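Local coordinates for protein pyrrolidone-carboxylate peptidase (PDB 5Z48) that probably removes pyroglutamate from the amino terminus of peptides as a homotetrameric cysteine peptidase of the C15 family, at residues R84-F92 against R103-A114. Residues are numbered along the deposited sequence; the frame is centred on the assembly and turned at random. Where two conformers were deposited one is given.
Sequences RVGVGVMDF and RDQPIEPDAPAA
Asp91 and Arg103 meet with their carboxylate and guanidinium planes 71° apart, so the salt bridge is not a coplanar, side-by-side pairing. CG anti to the backbone N (chi1 -168°) brings the Asp91 carboxylate alongside Arg103 and the backbone of Asp104, and Asp91 OD1 accepts from two donors: Arg103 NE at 2.9 Å on its syn side, out of the carboxylate plane, and Asp104 N on the anti lone pair. Bends at chi2 and chi3 fold the arginine back, letting NH2 reach Phe92 O at 2.8 Å, from above that carbonyl's plane, and, in a weak bond, Asp91 OD2. Asp104 OD1 lies 3.2 Å from Asp91 OD1, two like-charged acceptors whose closeness is probably offset by Arg103 together with Arg84 and Arg122 of the second subunit. Replacing Asp91 by an alanine would probably leave Arg103 NE and Asp104 N without their shared acceptor and let the guanidinium swing.

Beside it, Met90 and Gln105 form an antiparallel hydrogen-bonded pair (Met90 N to Gln105 O, 2.7 Å), and Asp104 and Gln105 together face Met90 as a G1 beta bulge. The Met90 side chain crosses Ile107 at about a right angle, CG 3.6 Å from CG1. Gly88, centre of an inverse gamma turn, gives its N to Ala113 O (2.8 Å) and accepts Ile107 N. Strands 105-106 and 114-116 thus both pair with strand 80-90, whose end the intersubunit ion pairs of Asp91 and Asp104 probably tie to the interface.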
loop_
_atom_site.group_PDB
_atom_site.type_symbol
_atom_site.label_atom_id
_atom_site.label_comp_id
_atom_site.label_asym_id
_atom_site.label_seq_id
_atom_site.Cartn_x
_atom_site.Cartn_y
_atom_site.Cartn_z
ATOM N N ARG B 84 12.982 -15.166 -7.975
ATOM C CA ARG B 84 13.259 -15.795 -9.255
ATOM C C ARG B 84 14.662 -15.536 -9.737
ATOM O O ARG B 84 15.206 -16.360 -10.480
ATOM C CB ARG B 84 12.242 -15.308 -10.299
ATOM C CG ARG B 84 12.352 -16.099 -11.623
ATOM C CD ARG B 84 11.416 -15.552 -12.731
ATOM N NE ARG B 84 9.997 -15.641 -12.370
ATOM C CZ ARG B 84 9.207 -16.674 -12.667
ATOM N NH1 ARG B 84 9.711 -17.773 -13.257
ATOM N NH2 ARG B 84 7.899 -16.608 -12.380
ATOM N N VAL B 85 15.235 -14.375 -9.409
ATOM C CA VAL B 85 16.448 -13.920 -10.098
ATOM C C VAL B 85 17.332 -13.125 -9.143
ATOM O O VAL B 85 16.866 -12.276 -8.373
ATOM C CB VAL B 85 16.072 -13.133 -11.372
ATOM C CG1 VAL B 85 15.223 -11.924 -11.015
ATOM C CG2 VAL B 85 17.312 -12.757 -12.161
ATOM N N GLY B 86 18.630 -13.413 -9.214
ATOM C CA GLY B 86 19.644 -12.607 -8.542
ATOM C C GLY B 86 20.361 -11.765 -9.584
ATOM O O GLY B 86 20.865 -12.286 -10.570
ATOM N N VAL B 87 20.410 -10.448 -9.350
ATOM C CA VAL B 87 20.962 -9.497 -10.316
ATOM C C VAL B 87 22.359 -9.067 -9.876
ATOM O O VAL B 87 22.612 -8.859 -8.683
ATOM C CB VAL B 87 20.025 -8.283 -10.446
ATOM C CG1 VAL B 87 20.643 -7.194 -11.314
ATOM C CG2 VAL B 87 18.662 -8.707 -11.004
ATOM N N GLY B 88 23.269 -8.956 -10.840
ATOM C CA GLY B 88 24.688 -8.692 -10.559
ATOM C C GLY B 88 25.002 -7.233 -10.272
ATOM O O GLY B 88 25.975 -6.686 -10.809
ATOM N N VAL B 89 24.192 -6.590 -9.448
ATOM C CA VAL B 89 24.386 -5.184 -9.096
ATOM C C VAL B 89 24.162 -5.004 -7.595
ATOM O O VAL B 89 23.250 -5.609 -7.010
ATOM C CB VAL B 89 23.449 -4.238 -9.886
ATOM C CG1 VAL B 89 23.650 -2.783 -9.466
ATOM C CG2 VAL B 89 23.657 -4.377 -11.413
ATOM N N MET B 90 24.988 -4.146 -6.991
ATOM C CA MET B 90 24.835 -3.682 -5.612
ATOM C C MET B 90 24.371 -2.228 -5.639
ATOM O O MET B 90 25.106 -1.347 -6.107
ATOM C CB MET B 90 26.153 -3.800 -4.845
ATOM C CG MET B 90 26.708 -5.206 -4.904
ATOM S SD MET B 90 28.446 -5.380 -4.534
ATOM C CE MET B 90 28.537 -5.179 -2.759
ATOM N N ASP B 91 23.191 -1.974 -5.073
ATOM C CA ASP B 91 22.681 -0.605 -4.980
ATOM C C ASP B 91 21.874 -0.518 -3.700
ATOM O O ASP B 91 20.770 -1.075 -3.617
ATOM C CB ASP B 91 21.845 -0.216 -6.198
ATOM C CG ASP B 91 21.571 1.266 -6.223
ATOM O OD1 ASP B 91 22.431 2.044 -6.653
ATOM O OD2 ASP B 91 20.464 1.672 -5.810
ATOM N N PHE B 92 22.449 0.140 -2.688
ATOM C CA PHE B 92 21.929 0.061 -1.330
ATOM C C PHE B 92 21.115 1.302 -1.021
ATOM O O PHE B 92 21.646 2.415 -1.066
ATOM C CB PHE B 92 23.062 -0.069 -0.308
ATOM C CG PHE B 92 23.779 -1.410 -0.304
ATOM C CD1 PHE B 92 23.584 -2.382 -1.298
ATOM C CD2 PHE B 92 24.655 -1.693 0.748
ATOM C CE1 PHE B 92 24.263 -3.608 -1.254
ATOM C CE2 PHE B 92 25.342 -2.890 0.817
ATOM C CZ PHE B 92 25.145 -3.875 -0.165
ATOM N N ARG B 103 26.505 2.179 -5.042
ATOM C CA ARG B 103 25.636 2.811 -6.040
ATOM C C ARG B 103 25.926 2.178 -7.411
ATOM O O ARG B 103 27.029 2.325 -7.943
ATOM C CB ARG B 103 25.869 4.324 -6.046
ATOM C CG ARG B 103 24.876 5.116 -6.919
ATOM C CD ARG B 103 23.709 5.697 -6.091
ATOM N NE ARG B 103 22.961 4.638 -5.391
ATOM C CZ ARG B 103 22.813 4.540 -4.074
ATOM N NH1 ARG B 103 23.335 5.449 -3.243
ATOM N NH2 ARG B 103 22.095 3.551 -3.577
ATOM N N ASP B 104 24.935 1.453 -7.975
ATOM C CA ASP B 104 25.035 0.924 -9.341
ATOM C C ASP B 104 26.301 0.091 -9.553
ATOM O O ASP B 104 26.918 0.129 -10.618
ATOM C CB ASP B 104 24.980 2.054 -10.378
ATOM C CG ASP B 104 23.770 2.937 -10.209
ATOM O OD1 ASP B 104 22.692 2.379 -9.861
ATOM O OD2 ASP B 104 23.903 4.157 -10.437
ATOM N N GLN B 105 26.680 -0.711 -8.543
ATOM C CA GLN B 105 28.000 -1.344 -8.570
ATOM C C GLN B 105 27.906 -2.780 -9.079
ATOM O O GLN B 105 27.221 -3.605 -8.453
ATOM C CB GLN B 105 28.614 -1.308 -7.173
ATOM C CG GLN B 105 30.005 -1.910 -7.083
ATOM C CD GLN B 105 31.078 -1.083 -7.785
ATOM O OE1 GLN B 105 30.995 0.146 -7.872
ATOM N NE2 GLN B 105 32.060 -1.773 -8.349
ATOM N N PRO B 106 28.577 -3.137 -10.181
ATOM C CA PRO B 106 28.568 -4.540 -10.622
ATOM C C PRO B 106 29.220 -5.441 -9.586
ATOM O O PRO B 106 30.239 -5.099 -8.981
ATOM C CB PRO B 106 29.364 -4.521 -11.931
ATOM C CG PRO B 106 29.215 -3.043 -12.428
ATOM C CD PRO B 106 29.261 -2.246 -11.134
ATOM N N ILE B 107 28.623 -6.618 -9.383
ATOM C CA ILE B 107 29.163 -7.519 -8.366
ATOM C C ILE B 107 30.469 -8.150 -8.838
ATOM O O ILE B 107 31.431 -8.264 -8.074
ATOM C CB ILE B 107 28.113 -8.586 -7.991
ATOM C CG1 ILE B 107 26.966 -7.933 -7.211
ATOM C CG2 ILE B 107 28.776 -9.722 -7.205
ATOM C CD1 ILE B 107 25.787 -8.902 -6.827
ATOM N N GLU B 108 30.533 -8.545 -10.112
ATOM C CA GLU B 108 31.674 -9.297 -10.628
ATOM C C GLU B 108 32.002 -8.827 -12.033
ATOM O O GLU B 108 31.130 -8.851 -12.908
ATOM C CB GLU B 108 31.327 -10.796 -10.642
ATOM C CG GLU B 108 32.458 -11.714 -10.965
ATOM C CD GLU B 108 33.150 -12.183 -9.717
ATOM O OE1 GLU B 108 34.386 -12.181 -9.736
ATOM O OE2 GLU B 108 32.464 -12.531 -8.713
ATOM N N PRO B 109 33.241 -8.407 -12.293
ATOM C CA PRO B 109 33.622 -8.080 -13.671
ATOM C C PRO B 109 33.505 -9.321 -14.547
ATOM O O PRO B 109 33.808 -10.436 -14.115
ATOM C CB PRO B 109 35.077 -7.606 -13.537
ATOM C CG PRO B 109 35.579 -8.231 -12.235
ATOM C CD PRO B 109 34.360 -8.301 -11.336
ATOM N N ASP B 110 32.979 -9.132 -15.754
ATOM C CA ASP B 110 32.986 -10.177 -16.783
ATOM C C ASP B 110 32.160 -11.392 -16.388
ATOM O O ASP B 110 32.572 -12.526 -16.605
ATOM C CB ASP B 110 34.411 -10.608 -17.143
ATOM C CG ASP B 110 35.275 -9.451 -17.544
ATOM O OD1 ASP B 110 34.771 -8.590 -18.301
ATOM O OD2 ASP B 110 36.446 -9.392 -17.104
ATOM N N ALA B 111 31.038 -11.172 -15.718
ATOM C CA ALA B 111 30.122 -12.239 -15.347
ATOM C C ALA B 111 28.722 -11.884 -15.825
ATOM O O ALA B 111 28.466 -10.735 -16.215
ATOM C CB ALA B 111 30.138 -12.468 -13.821
ATOM N N PRO B 112 27.777 -12.841 -15.794
ATOM C CA PRO B 112 26.424 -12.542 -16.298
ATOM C C PRO B 112 25.741 -11.418 -15.536
ATOM O O PRO B 112 25.950 -11.215 -14.335
ATOM C CB PRO B 112 25.663 -13.865 -16.102
ATOM C CG PRO B 112 26.789 -14.941 -16.207
ATOM C CD PRO B 112 27.922 -14.281 -15.465
ATOM N N ALA B 113 24.840 -10.728 -16.246
ATOM C CA ALA B 113 24.018 -9.707 -15.606
ATOM C C ALA B 113 23.161 -10.265 -14.480
ATOM O O ALA B 113 22.822 -9.537 -13.529
ATOM C CB ALA B 113 23.125 -9.041 -16.655
ATOM N N ALA B 114 22.759 -11.537 -14.580
ATOM C CA ALA B 114 21.910 -12.143 -13.580
ATOM C C ALA B 114 22.047 -13.660 -13.638
ATOM O O ALA B 114 22.533 -14.226 -14.622
ATOM C CB ALA B 114 20.450 -11.754 -13.800
HETATM O O HOH W 1 28.141 -9.093 -11.627
#